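Local coordinates for protein pectate lyase (Bacillus, PDB 3VMV) that probably cleaves pectate (polygalacturonate) chains by beta-elimination, as a secreted polysaccharide lyase family 1 enzyme built on a right-handed parallel beta-helix, at residues Q5-A8 with S9-G12; V132-D135 with H136-F139; N282-N286 with T287-H291; Q305-A309 with T310-S314. All coordinates share one frame; numbering follows the deposited sequence.

Contact 1: residues Q5-A8 with S9-G12; sequences QGYA and SMNG
Two torsions set up this turn: Ser9 OG stands between its own backbone N and carbonyl carbon (chi1 79°), which turns the hydroxyl back to Gly6 O, while Met10 CG lies opposite its carbonyl carbon (chi1 -59°) and an extended chi2 carries SD alongside the Tyr7 ring. Gly6 O is gripped twice by the same residue. Ser9 OG donates to Gly6 O at 2.7 Å, lying in the carbonyl plane, and Ser9 N donates to Gly6 O at 2.9 Å from above that plane. One residue further on, Met10 N closes the next turn on Tyr7 O at 3.0 Å. These successive bonds, each spanning three residues, are those of a short 3-10 turn. Tyr7 and Met10 point the same way on its flank, side by side. Met10 SD comes to 3.8 Å from Tyr7 CD1 and makes a Met-aromatic contact with the ring, approaching it obliquely at 65° from the ring normal. Closer to the backbone, Met10 CB rests 3.5 Å from Tyr7 O. A serine in place of Met10 would probably strip the Tyr7 ring of its sulfur contact and open a gap beside CD1. The turn precedes strand 21-25 and lies against the outside of the beta-helix, where Thr195 OG1 of strand 192-197 bonds Tyr7 N and Thr166 OG1 of strand 165-175 bonds Ala8 N. The Tyr7 ring also meets Tyr302 edge-to-face, joining the N-terminal loop to the loop before helix 309-319.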
ATOM      1  N   GLN A   5       8.550  10.787   2.265  1.00 11.85           N
ATOM      2  CA  GLN A   5       8.655  10.837   3.714  1.00 13.01           C
ATOM      3  C   GLN A   5       8.733   9.435   4.284  1.00 12.00           C
ATOM      4  O   GLN A   5       8.307   8.476   3.642  1.00 16.52           O
ATOM      5  CB  GLN A   5       7.441  11.526   4.364  1.00 17.65           C
ATOM      6  CG  GLN A   5       7.360  13.042   4.157  1.00 26.05           C
ATOM      7  CD  GLN A   5       6.673  13.747   5.345  1.00 28.46           C
ATOM      8  OE1 GLN A   5       5.479  14.073   5.304  1.00 30.94           O
ATOM      9  NE2 GLN A   5       7.429  13.982   6.397  1.00 17.49           N
ATOM     10  N   GLY A   6       9.255   9.301   5.506  1.00 13.18           N
ATOM     11  CA  GLY A   6       9.087   8.052   6.226  1.00 12.51           C
ATOM     12  C   GLY A   6      10.057   6.953   5.828  1.00 12.37           C
ATOM     13  O   GLY A   6      11.179   7.194   5.409  1.00 13.08           O
ATOM     14  N   TYR A   7       9.609   5.718   5.980  1.00 10.36           N
ATOM     15  CA  TYR A   7      10.558   4.622   5.920  1.00 10.92           C
ATOM     16  C   TYR A   7      11.253   4.444   4.551  1.00 12.63           C
ATOM     17  O   TYR A   7      12.412   4.030   4.517  1.00 11.81           O
ATOM     18  CB  TYR A   7       9.868   3.336   6.332  1.00 11.84           C
ATOM     19  CG  TYR A   7       9.787   3.120   7.825  1.00  8.94           C
ATOM     20  CD1 TYR A   7      10.941   2.932   8.586  1.00 10.66           C
ATOM     21  CD2 TYR A   7       8.546   3.035   8.465  1.00  9.18           C
ATOM     22  CE1 TYR A   7      10.845   2.680   9.969  1.00 10.98           C
ATOM     23  CE2 TYR A   7       8.438   2.732   9.801  1.00  9.81           C
ATOM     24  CZ  TYR A   7       9.597   2.575  10.555  1.00 11.36           C
ATOM     25  OH  TYR A   7       9.493   2.297  11.902  1.00 13.90           O
ATOM     26  N   ALA A   8      10.601   4.769   3.426  1.00 10.69           N
ATOM     27  CA  ALA A   8      11.277   4.628   2.134  1.00  9.76           C
ATOM     28  C   ALA A   8      12.450   5.623   1.986  1.00 11.77           C
ATOM     29  O   ALA A   8      13.266   5.472   1.102  1.00 14.69           O
ATOM     30  CB  ALA A   8      10.266   4.745   0.970  1.00 11.66           C
ATOM     31  N   SER A   9      12.514   6.625   2.874  1.00 12.83           N
ATOM     32  CA  SER A   9      13.617   7.594   2.852  1.00 14.06           C
ATOM     33  C   SER A   9      14.863   7.061   3.537  1.00 16.33           C
ATOM     34  O   SER A   9      15.943   7.639   3.397  1.00 16.61           O
ATOM     35  CB  SER A   9      13.203   8.939   3.456  1.00 14.05           C
ATOM     36  OG  SER A   9      13.217   8.914   4.871  1.00 15.39           O
ATOM     37  N   MET A  10      14.707   5.981   4.297  1.00 15.24           N
ATOM     38  CA  MET A  10      15.818   5.383   5.028  1.00 15.75           C
ATOM     39  C   MET A  10      16.505   4.373   4.137  1.00 16.61           C
ATOM     40  O   MET A  10      16.112   4.187   2.976  1.00 16.54           O
ATOM     41  CB  MET A  10      15.330   4.678   6.299  1.00 13.18           C
ATOM     42  CG  MET A  10      14.602   5.636   7.254  1.00 16.91           C
ATOM     43  SD  MET A  10      14.162   4.943   8.825  1.00 15.45           S
ATOM     44  CE  MET A  10      15.756   4.704   9.599  1.00 20.82           C
ATOM     45  N   ASN A  11      17.537   3.740   4.686  1.00 17.80           N
ATOM     46  CA  ASN A  11      18.255   2.680   3.989  1.00 16.25           C
ATOM     47  C   ASN A  11      18.751   3.162   2.639  1.00 19.92           C
ATOM     48  O   ASN A  11      18.740   2.416   1.668  1.00 18.58           O
ATOM     49  CB  ASN A  11      17.362   1.443   3.832  1.00 15.69           C
ATOM     50  CG  ASN A  11      18.136   0.222   3.372  1.00 20.06           C
ATOM     51  OD1 ASN A  11      19.184  -0.101   3.933  1.00 22.06           O
ATOM     52  ND2 ASN A  11      17.623  -0.468   2.349  1.00 19.02           N
ATOM     53  N   GLY A  12      19.171   4.427   2.575  1.00 18.35           N
ATOM     54  CA  GLY A  12      19.690   4.988   1.335  1.00 20.68           C
ATOM     55  C   GLY A  12      18.733   5.820   0.484  1.00 20.99           C
ATOM     56  O   GLY A  12      19.161   6.490  -0.454  1.00 19.32           O
TER

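Contact 2: residues V132-D135 with H136-F139; sequences VWID and HNEF
His136 ND1 donates to Asp135 OD2 at 2.7 Å, and this nearly straight bond (163° at the hydrogen) is the centre of the contact. The two neighbouring side chains run side by side, with their flat groups steeply turned against each other. OD2 sits in the imidazole plane at the edge of the ring, but ND1 meets the carboxylate from above its plane. Asp135 reaches this place because its CG is trans to the backbone N (chi1 178°). Across the same bend, Ile134 CG2 touches the edge of the Phe139 ring at CZ, 3.7 Å away, the two side chains crossing at about a right angle. Further out, Ser168 OG bonds Asp135 OD1 and also receives Trp133 NE1, while Trp169 stacks on the His136 ring. Asp135 CB lies 3.4 Å above the plane of the Trp133 ring, toward its rim. His136, in a left-handed backbone conformation, turns the chain from strand 132-135 to strand 138-140, and Asn170 of the next coil bonds both Ile134 O and Asn137 N, as in the asparagine ladder of pectate lyase beta-helices. An alanine at Asp135 would probably leave His136 ND1 without its acceptor, deprive Ser168 of a partner and set the imidazole freer to turn. Chemically, the pair is a His-carboxylate hydrogen bond among buried residues: ND1 is the donor, each carboxylate oxygen has its own hydrogen-bond partner, and the bond together with the stack fixes the rotation of the ring.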
ATOM      1  N   VAL A 132      10.560   1.210  -1.531  1.00 10.49           N
ATOM      2  CA  VAL A 132       9.490   1.319  -2.474  1.00  9.23           C
ATOM      3  C   VAL A 132       8.586   2.456  -2.043  1.00  9.09           C
ATOM      4  O   VAL A 132       8.207   2.515  -0.865  1.00  9.62           O
ATOM      5  CB  VAL A 132       8.675   0.048  -2.448  1.00  9.73           C
ATOM      6  CG1 VAL A 132       7.473   0.147  -3.369  1.00 13.57           C
ATOM      7  CG2 VAL A 132       9.532  -1.193  -2.805  1.00 11.01           C
ATOM      8  N   TRP A 133       8.275   3.348  -2.974  1.00  9.88           N
ATOM      9  CA  TRP A 133       7.396   4.483  -2.718  1.00  9.19           C
ATOM     10  C   TRP A 133       6.165   4.364  -3.630  1.00  9.83           C
ATOM     11  O   TRP A 133       6.318   4.353  -4.862  1.00 10.32           O
ATOM     12  CB  TRP A 133       8.201   5.750  -2.999  1.00  9.70           C
ATOM     13  CG  TRP A 133       7.483   7.031  -2.654  1.00 10.60           C
ATOM     14  CD1 TRP A 133       6.496   7.174  -1.719  1.00 11.90           C
ATOM     15  CD2 TRP A 133       7.752   8.334  -3.174  1.00 10.05           C
ATOM     16  NE1 TRP A 133       6.104   8.506  -1.641  1.00 11.19           N
ATOM     17  CE2 TRP A 133       6.855   9.229  -2.538  1.00  8.92           C
ATOM     18  CE3 TRP A 133       8.641   8.826  -4.152  1.00 13.16           C
ATOM     19  CZ2 TRP A 133       6.850  10.592  -2.805  1.00 12.85           C
ATOM     20  CZ3 TRP A 133       8.648  10.182  -4.415  1.00 14.79           C
ATOM     21  CH2 TRP A 133       7.740  11.043  -3.764  1.00 16.04           C
ATOM     22  N   ILE A 134       4.985   4.229  -3.018  1.00  9.05           N
ATOM     23  CA  ILE A 134       3.710   4.094  -3.737  1.00  8.93           C
ATOM     24  C   ILE A 134       2.957   5.392  -3.435  1.00  7.92           C
ATOM     25  O   ILE A 134       2.517   5.554  -2.297  1.00  8.93           O
ATOM     26  CB  ILE A 134       2.999   2.882  -3.215  1.00  8.69           C
ATOM     27  CG1 ILE A 134       3.807   1.656  -3.643  1.00  9.34           C
ATOM     28  CG2 ILE A 134       1.504   2.824  -3.753  1.00 11.03           C
ATOM     29  CD1 ILE A 134       3.402   0.354  -2.908  1.00 11.62           C
ATOM     30  N   ASP A 135       2.907   6.288  -4.424  1.00  7.97           N
ATOM     31  CA  ASP A 135       2.487   7.681  -4.185  1.00  7.99           C
ATOM     32  C   ASP A 135       1.483   8.176  -5.203  1.00  8.71           C
ATOM     33  O   ASP A 135       1.642   8.016  -6.395  1.00  9.09           O
ATOM     34  CB  ASP A 135       3.746   8.546  -4.203  1.00 10.07           C
ATOM     35  CG  ASP A 135       3.446  10.037  -4.006  1.00 11.41           C
ATOM     36  OD1 ASP A 135       3.193  10.412  -2.854  1.00 12.95           O
ATOM     37  OD2 ASP A 135       3.459  10.775  -5.000  1.00 11.98           O
ATOM     38  N   HIS A 136       0.427   8.825  -4.736  1.00  8.67           N
ATOM     39  CA  HIS A 136      -0.486   9.533  -5.631  1.00  9.58           C
ATOM     40  C   HIS A 136      -1.172   8.632  -6.650  1.00  9.73           C
ATOM     41  O   HIS A 136      -1.382   9.008  -7.787  1.00 10.48           O
ATOM     42  CB  HIS A 136       0.205  10.734  -6.313  1.00 10.56           C
ATOM     43  CG  HIS A 136       0.210  11.977  -5.475  1.00 10.19           C
ATOM     44  ND1 HIS A 136       1.317  12.389  -4.765  1.00 10.66           N
ATOM     45  CD2 HIS A 136      -0.774  12.872  -5.198  1.00 11.92           C
ATOM     46  CE1 HIS A 136       1.037  13.531  -4.147  1.00 12.88           C
ATOM     47  NE2 HIS A 136      -0.231  13.833  -4.373  1.00 13.70           N
ATOM     48  N   ASN A 137      -1.555   7.444  -6.182  1.00  9.80           N
ATOM     49  CA  ASN A 137      -2.312   6.507  -6.995  1.00  9.80           C
ATOM     50  C   ASN A 137      -3.754   6.386  -6.512  1.00 10.13           C
ATOM     51  O   ASN A 137      -4.121   6.932  -5.465  1.00 10.25           O
ATOM     52  CB  ASN A 137      -1.669   5.145  -6.915  1.00  9.83           C
ATOM     53  CG  ASN A 137      -0.166   5.182  -7.190  1.00 10.07           C
ATOM     54  OD1 ASN A 137       0.671   4.846  -6.285  1.00 13.11           O
ATOM     55  ND2 ASN A 137       0.198   5.519  -8.384  1.00  6.84           N
ATOM     56  N   GLU A 138      -4.549   5.615  -7.256  1.00 11.18           N
ATOM     57  CA  GLU A 138      -5.911   5.299  -6.833  1.00 10.73           C
ATOM     58  C   GLU A 138      -6.103   3.820  -7.044  1.00  9.68           C
ATOM     59  O   GLU A 138      -5.765   3.298  -8.091  1.00 10.59           O
ATOM     60  CB  GLU A 138      -6.961   6.107  -7.604  1.00 11.05           C
ATOM     61  CG  GLU A 138      -6.778   7.593  -7.318  1.00 12.06           C
ATOM     62  CD  GLU A 138      -7.842   8.505  -7.886  1.00 16.54           C
ATOM     63  OE1 GLU A 138      -8.970   8.056  -8.214  1.00 20.34           O
ATOM     64  OE2 GLU A 138      -7.579   9.728  -7.984  1.00 14.15           O
ATOM     65  N   PHE A 139      -6.690   3.182  -6.037  1.00  8.97           N
ATOM     66  CA  PHE A 139      -6.883   1.735  -6.028  1.00  9.82           C
ATOM     67  C   PHE A 139      -8.304   1.457  -5.645  1.00 11.12           C
ATOM     68  O   PHE A 139      -8.789   2.021  -4.648  1.00 10.56           O
ATOM     69  CB  PHE A 139      -5.973   1.070  -4.996  1.00  9.16           C
ATOM     70  CG  PHE A 139      -4.508   1.465  -5.114  1.00  9.59           C
ATOM     71  CD1 PHE A 139      -3.761   1.078  -6.219  1.00  9.34           C
ATOM     72  CD2 PHE A 139      -3.890   2.178  -4.098  1.00 10.21           C
ATOM     73  CE1 PHE A 139      -2.412   1.428  -6.356  1.00 11.06           C
ATOM     74  CE2 PHE A 139      -2.530   2.517  -4.203  1.00 10.19           C
ATOM     75  CZ  PHE A 139      -1.786   2.152  -5.325  1.00  9.25           C
TER

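Contact 3: residues N282-N286 with T287-H291; sequences NVFVN and TPNSH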
ATOM      1  N   ASN A 282      -5.386  11.681  17.128  1.00 11.34           N
ATOM      2  CA  ASN A 282      -6.416  11.295  16.168  1.00  9.70           C
ATOM      3  C   ASN A 282      -7.766  11.965  16.456  1.00 10.17           C
ATOM      4  O   ASN A 282      -8.053  12.334  17.589  1.00 13.96           O
ATOM      5  CB  ASN A 282      -6.571   9.782  16.165  1.00 10.43           C
ATOM      6  CG  ASN A 282      -5.276   9.080  15.771  1.00 10.23           C
ATOM      7  OD1 ASN A 282      -4.864   9.151  14.624  1.00  9.45           O
ATOM      8  ND2 ASN A 282      -4.625   8.412  16.733  1.00 10.96           N
ATOM      9  N   VAL A 283      -8.550  12.164  15.399  1.00  9.84           N
ATOM     10  CA  VAL A 283      -9.904  12.677  15.523  1.00  9.93           C
ATOM     11  C   VAL A 283     -10.844  11.557  15.110  1.00 11.78           C
ATOM     12  O   VAL A 283     -10.703  11.005  14.019  1.00 12.15           O
ATOM     13  CB  VAL A 283     -10.097  13.936  14.681  1.00  9.55           C
ATOM     14  CG1 VAL A 283     -11.591  14.303  14.593  1.00 14.08           C
ATOM     15  CG2 VAL A 283      -9.281  15.107  15.295  1.00 11.43           C
ATOM     16  N   PHE A 284     -11.773  11.222  16.003  1.00 10.12           N
ATOM     17  CA  PHE A 284     -12.718  10.135  15.763  1.00 10.64           C
ATOM     18  C   PHE A 284     -14.134  10.707  15.723  1.00  9.52           C
ATOM     19  O   PHE A 284     -14.633  11.204  16.745  1.00 12.01           O
ATOM     20  CB  PHE A 284     -12.629   9.126  16.930  1.00 12.07           C
ATOM     21  CG  PHE A 284     -11.262   8.512  17.112  1.00 10.41           C
ATOM     22  CD1 PHE A 284     -10.809   7.501  16.257  1.00 12.90           C
ATOM     23  CD2 PHE A 284     -10.470   8.876  18.199  1.00 14.03           C
ATOM     24  CE1 PHE A 284      -9.559   6.901  16.435  1.00 11.73           C
ATOM     25  CE2 PHE A 284      -9.216   8.281  18.390  1.00 11.67           C
ATOM     26  CZ  PHE A 284      -8.773   7.302  17.506  1.00 11.89           C
ATOM     27  N   VAL A 285     -14.775  10.649  14.547  1.00 10.14           N
ATOM     28  CA  VAL A 285     -16.147  11.103  14.456  1.00  9.15           C
ATOM     29  C   VAL A 285     -17.020   9.890  14.142  1.00 11.06           C
ATOM     30  O   VAL A 285     -16.775   9.177  13.165  1.00 11.20           O
ATOM     31  CB  VAL A 285     -16.283  12.124  13.316  1.00 12.35           C
ATOM     32  CG1 VAL A 285     -17.701  12.632  13.183  1.00 12.98           C
ATOM     33  CG2 VAL A 285     -15.306  13.292  13.543  1.00 14.57           C
ATOM     34  N   ASN A 286     -18.020   9.673  14.980  1.00 11.73           N
ATOM     35  CA  ASN A 286     -18.939   8.517  14.835  1.00 12.62           C
ATOM     36  C   ASN A 286     -18.114   7.243  14.661  1.00 12.85           C
ATOM     37  O   ASN A 286     -18.392   6.395  13.795  1.00 14.34           O
ATOM     38  CB  ASN A 286     -19.966   8.722  13.684  1.00 10.14           C
ATOM     39  CG  ASN A 286     -20.997   9.774  14.034  1.00 12.65           C
ATOM     40  OD1 ASN A 286     -20.991  10.316  15.146  1.00 15.50           O
ATOM     41  ND2 ASN A 286     -21.901  10.067  13.101  1.00 19.50           N
ATOM     42  N   THR A 287     -17.053   7.142  15.462  1.00 11.19           N
ATOM     43  CA  THR A 287     -16.123   6.029  15.380  1.00 10.78           C
ATOM     44  C   THR A 287     -15.791   5.566  16.789  1.00 14.14           C
ATOM     45  O   THR A 287     -15.339   6.380  17.602  1.00 15.60           O
ATOM     46  CB  THR A 287     -14.823   6.528  14.724  1.00 11.48           C
ATOM     47  OG1 THR A 287     -15.039   6.774  13.318  1.00 11.07           O
ATOM     48  CG2 THR A 287     -13.700   5.468  14.821  1.00 13.32           C
ATOM     49  N   PRO A 288     -16.038   4.284  17.107  1.00 12.34           N
ATOM     50  CA  PRO A 288     -15.813   3.820  18.490  1.00 14.04           C
ATOM     51  C   PRO A 288     -14.373   4.105  18.918  1.00 13.81           C
ATOM     52  O   PRO A 288     -13.433   3.761  18.186  1.00 14.63           O
ATOM     53  CB  PRO A 288     -15.979   2.299  18.385  1.00 19.20           C
ATOM     54  CG  PRO A 288     -16.858   2.089  17.212  1.00 18.30           C
ATOM     55  CD  PRO A 288     -16.563   3.216  16.234  1.00 17.01           C
ATOM     56  N   ASN A 289     -14.194   4.733  20.084  1.00 12.86           N
ATOM     57  CA  ASN A 289     -12.832   5.035  20.476  1.00 14.07           C
ATOM     58  C   ASN A 289     -12.585   5.133  21.980  1.00 15.78           C
ATOM     59  O   ASN A 289     -11.413   5.069  22.411  1.00 17.22           O
ATOM     60  CB  ASN A 289     -12.345   6.331  19.812  1.00 15.73           C
ATOM     61  CG  ASN A 289     -13.048   7.558  20.346  1.00 17.54           C
ATOM     62  OD1 ASN A 289     -12.537   8.243  21.233  1.00 21.79           O
ATOM     63  ND2 ASN A 289     -14.215   7.858  19.801  1.00 16.69           N
ATOM     64  N   SER A 290     -13.644   5.303  22.763  1.00 15.49           N
ATOM     65  CA  SER A 290     -13.433   5.512  24.212  1.00 17.82           C
ATOM     66  C   SER A 290     -12.804   4.323  24.944  1.00 19.74           C
ATOM     67  O   SER A 290     -12.228   4.469  26.025  1.00 22.55           O
ATOM     68  CB  SER A 290     -14.737   5.944  24.873  1.00 19.41           C
ATOM     69  OG  SER A 290     -15.673   4.878  24.873  1.00 27.27           O
ATOM     70  N   HIS A 291     -12.890   3.152  24.337  1.00 17.49           N
ATOM     71  CA  HIS A 291     -12.351   1.929  24.899  1.00 15.99           C
ATOM     72  C   HIS A 291     -10.866   1.783  24.683  1.00 15.41           C
ATOM     73  O   HIS A 291     -10.246   0.850  25.230  1.00 18.27           O
ATOM     74  CB  HIS A 291     -13.048   0.736  24.246  1.00 16.69           C
ATOM     75  CG  HIS A 291     -12.861   0.673  22.770  1.00 18.16           C
ATOM     76  ND1 HIS A 291     -13.510   1.536  21.910  1.00 19.07           N
ATOM     77  CD2 HIS A 291     -12.075  -0.114  22.003  1.00 14.84           C
ATOM     78  CE1 HIS A 291     -13.140   1.280  20.676  1.00 14.25           C
ATOM     79  NE2 HIS A 291     -12.275   0.274  20.695  1.00 13.36           N
TER
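Asn289 lies over one face of the Phe284 ring, with its amide almost parallel to the aromatic plane, 11° apart, although the two side chains as wholes cross obliquely. Asn289 CB does the principal touching: it makes a CH-pi contact 3.8 Å from the centroid of the Phe284 ring, displaced toward the rim near CG and CD2. Beyond it the amide nitrogen extends past the CG rim, and Asn289 ND2 packs 3.5 Å from Phe284 CB. The tilt of the amide is fixed by a nearly linear bond (173° at the hydrogen) in which Asn289 ND2 donates to Thr287 O at 2.9 Å, almost along the C=O axis and within the amide's own plane. Thr287 comes at the ring differently. Its side chain crosses that of Phe284 at about a right angle, and Thr287 CG2 reaches Phe284 CD1 at 3.8 Å from an oblique direction. Strand 283-285 ends one of the stacks of parallel strands of the beta-helix, pairing with strand 245-249, and Asn286 then takes a left-handed backbone conformation as the chain bends into the long loop before helix 309-319. At this bend Thr287 OG1 donates to Val285 O at 3.0 Å, from well above the carbonyl plane. With OG1 opposite its own carbonyl carbon (chi1 -72°), the hydroxyl faces back to the strand while CG2 is directed to the ring. The same Thr287 OG1 is bonded to Val249 N on the preceding coil, and there the Phe284 ring meets that of Phe246.

Contact 4: residues Q305-A309 with T310-S314; sequences QVQSA and TQAKS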
ATOM      1  N   GLN A 305       7.349  15.601   8.872  1.00 12.40           N
ATOM      2  CA  GLN A 305       6.455  16.721   9.143  1.00 12.74           C
ATOM      3  C   GLN A 305       5.062  16.186   9.239  1.00 12.78           C
ATOM      4  O   GLN A 305       4.665  15.366   8.372  1.00 15.03           O
ATOM      5  CB  GLN A 305       6.556  17.721   7.993  1.00 14.46           C
ATOM      6  CG  GLN A 305       7.882  18.416   7.969  1.00 24.95           C
ATOM      7  CD  GLN A 305       8.005  19.424   9.083  1.00 34.07           C
ATOM      8  OE1 GLN A 305       7.092  20.223   9.319  1.00 39.30           O
ATOM      9  NE2 GLN A 305       9.139  19.395   9.786  1.00 38.62           N
ATOM     10  N   VAL A 306       4.325  16.636  10.245  1.00 10.88           N
ATOM     11  CA  VAL A 306       2.973  16.103  10.474  1.00 11.02           C
ATOM     12  C   VAL A 306       1.994  17.239  10.721  1.00 11.98           C
ATOM     13  O   VAL A 306       2.245  18.146  11.518  1.00 13.75           O
ATOM     14  CB  VAL A 306       2.989  15.033  11.591  1.00 12.24           C
ATOM     15  CG1 VAL A 306       3.490  15.600  12.930  1.00 13.01           C
ATOM     16  CG2 VAL A 306       1.590  14.418  11.768  1.00 10.54           C
ATOM     17  N   GLN A 307       0.901  17.231   9.964  1.00  9.85           N
ATOM     18  CA  GLN A 307      -0.188  18.210  10.138  1.00 10.70           C
ATOM     19  C   GLN A 307      -1.128  17.799  11.261  1.00 11.44           C
ATOM     20  O   GLN A 307      -1.077  16.682  11.748  1.00 11.82           O
ATOM     21  CB  GLN A 307      -1.008  18.274   8.852  1.00 10.98           C
ATOM     22  CG  GLN A 307      -0.228  18.677   7.614  1.00 12.54           C
ATOM     23  CD  GLN A 307      -1.171  18.690   6.414  1.00 14.79           C
ATOM     24  OE1 GLN A 307      -1.597  17.644   5.948  1.00 13.67           O
ATOM     25  NE2 GLN A 307      -1.617  19.862   6.039  1.00 18.74           N
ATOM     26  N   SER A 308      -2.020  18.701  11.676  1.00 10.56           N
ATOM     27  CA  SER A 308      -3.091  18.247  12.550  1.00  9.71           C
ATOM     28  C   SER A 308      -4.007  17.301  11.760  1.00 10.24           C
ATOM     29  O   SER A 308      -3.973  17.269  10.521  1.00 11.65           O
ATOM     30  CB  SER A 308      -3.903  19.441  13.041  1.00 13.83           C
ATOM     31  OG  SER A 308      -4.673  20.001  11.976  1.00 15.12           O
ATOM     32  N   ALA A 309      -4.818  16.539  12.478  1.00 10.48           N
ATOM     33  CA  ALA A 309      -5.752  15.624  11.812  1.00 10.90           C
ATOM     34  C   ALA A 309      -6.694  16.377  10.894  1.00 10.16           C
ATOM     35  O   ALA A 309      -7.016  15.877   9.808  1.00 10.99           O
ATOM     36  CB  ALA A 309      -6.546  14.829  12.862  1.00  9.04           C
ATOM     37  N   THR A 310      -7.173  17.539  11.303  1.00 11.56           N
ATOM     38  CA  THR A 310      -8.139  18.244  10.460  1.00 11.75           C
ATOM     39  C   THR A 310      -7.475  18.908   9.279  1.00 13.41           C
ATOM     40  O   THR A 310      -8.061  18.981   8.201  1.00 12.94           O
ATOM     41  CB  THR A 310      -8.961  19.254  11.264  1.00 13.56           C
ATOM     42  OG1 THR A 310      -8.073  20.173  11.932  1.00 17.19           O
ATOM     43  CG2 THR A 310      -9.843  18.525  12.303  1.00 16.28           C
ATOM     44  N   GLN A 311      -6.231  19.366   9.440  1.00 12.29           N
ATOM     45  CA  GLN A 311      -5.514  19.887   8.286  1.00 11.46           C
ATOM     46  C   GLN A 311      -5.248  18.757   7.320  1.00 12.13           C
ATOM     47  O   GLN A 311      -5.356  18.936   6.095  1.00 12.94           O
ATOM     48  CB  GLN A 311      -4.179  20.462   8.744  1.00 12.81           C
ATOM     49  CG  GLN A 311      -4.317  21.794   9.481  1.00 17.68           C
ATOM     50  CD  GLN A 311      -3.080  22.145  10.328  1.00 23.31           C
ATOM     51  OE1 GLN A 311      -2.125  21.359  10.461  1.00 18.02           O
ATOM     52  NE2 GLN A 311      -3.109  23.336  10.921  1.00 26.86           N
ATOM     53  N   ALA A 312      -4.889  17.596   7.847  1.00 11.59           N
ATOM     54  CA  ALA A 312      -4.665  16.464   6.967  1.00 12.17           C
ATOM     55  C   ALA A 312      -5.913  16.057   6.205  1.00 11.56           C
ATOM     56  O   ALA A 312      -5.836  15.728   5.015  1.00 12.49           O
ATOM     57  CB  ALA A 312      -4.112  15.297   7.754  1.00 13.20           C
ATOM     58  N   LYS A 313      -7.054  16.061   6.887  1.00 10.64           N
ATOM     59  CA  LYS A 313      -8.290  15.693   6.196  1.00 10.82           C
ATOM     60  C   LYS A 313      -8.476  16.577   4.955  1.00 13.72           C
ATOM     61  O   LYS A 313      -8.757  16.064   3.870  1.00 13.22           O
ATOM     62  CB  LYS A 313      -9.457  15.825   7.162  1.00 11.90           C
ATOM     63  CG  LYS A 313     -10.834  15.682   6.495  1.00 15.25           C
ATOM     64  CD  LYS A 313     -11.885  16.051   7.509  1.00 14.21           C
ATOM     65  CE  LYS A 313     -13.304  15.812   6.973  1.00 19.18           C
ATOM     66  NZ  LYS A 313     -13.663  16.897   6.022  1.00 21.21           N
ATOM     67  N   SER A 314      -8.320  17.889   5.108  1.00 12.86           N
ATOM     68  CA  SER A 314      -8.482  18.768   3.949  1.00 13.01           C
ATOM     69  C   SER A 314      -7.399  18.569   2.879  1.00 11.99           C
ATOM     70  O   SER A 314      -7.698  18.590   1.678  1.00 14.67           O
ATOM     71  CB  SER A 314      -8.546  20.216   4.406  1.00 22.02           C
ATOM     72  OG  SER A 314      -7.388  20.567   5.120  1.00 36.19           O
TER
HETATM   73  O   HOH W   1      -5.699  22.090  13.455  1.00 40.83           O
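A capping box of Ser308 and Gln311 starts helix 309-319, the helix that follows the last strand of the beta-helix. Each residue uses its side chain to satisfy the other's backbone. Ser308 OG accepts from Gln311 N at 3.0 Å, and Gln311 OE1 accepts from Ser308 N at 2.9 Å with a fairly straight bond (165° at the hydrogen). The hydroxyl is aimed into the first turn because OG stands between the backbone N and carbonyl carbon of Ser308 (chi1 70°). Gln311 runs extended beyond CG back alongside the N-cap residue, with CG 3.1 Å from Ser308 OG; the Ser308 N-H comes to OE1 from above the amide plane. Regular helical bonds follow at once, with Ala312 N on Ser308 O at 2.8 Å and Lys313 N on Ala309 O at 2.9 Å. Gln307, just ahead of the cap, lays its extended side chain along the first turn, its CB beside Gln311 OE1 and its own OE1 3.4 Å from Ala312 CA. Both polar atoms of the Gln307 amide are bonded, OE1 by His198 NE2 and NE2 by Ser315 OG, tying the helix start to the loop after strand 192-197. Outside the box, a water lies 2.8 Å from Ser308 OG and is bound more weakly by Thr310 OG1.

How the contacts relate
Direct touches join the four contacts in the order 2, 1, 4, 3. Contact 1 packs on the start of contact 2, Ala8 CB lying 3.5 Å from Val132 O, so the N-terminal turn rests beside strand 132-135. Its other end touches contact 4 where Gln5 meets Gln305, although their centres are about 21 Å apart. Contact 4 in turn reaches contact 3 through Val283 CG2 and Ala309 CB at 3.7 Å. Contacts 2 and 3 are bends of the beta-helix coils themselves, with centres about 27 Å apart, whereas contacts 1 and 4 belong to terminal segments laid against those coils. Contact 2 is the most central of the four, and contact 3 the most peripheral.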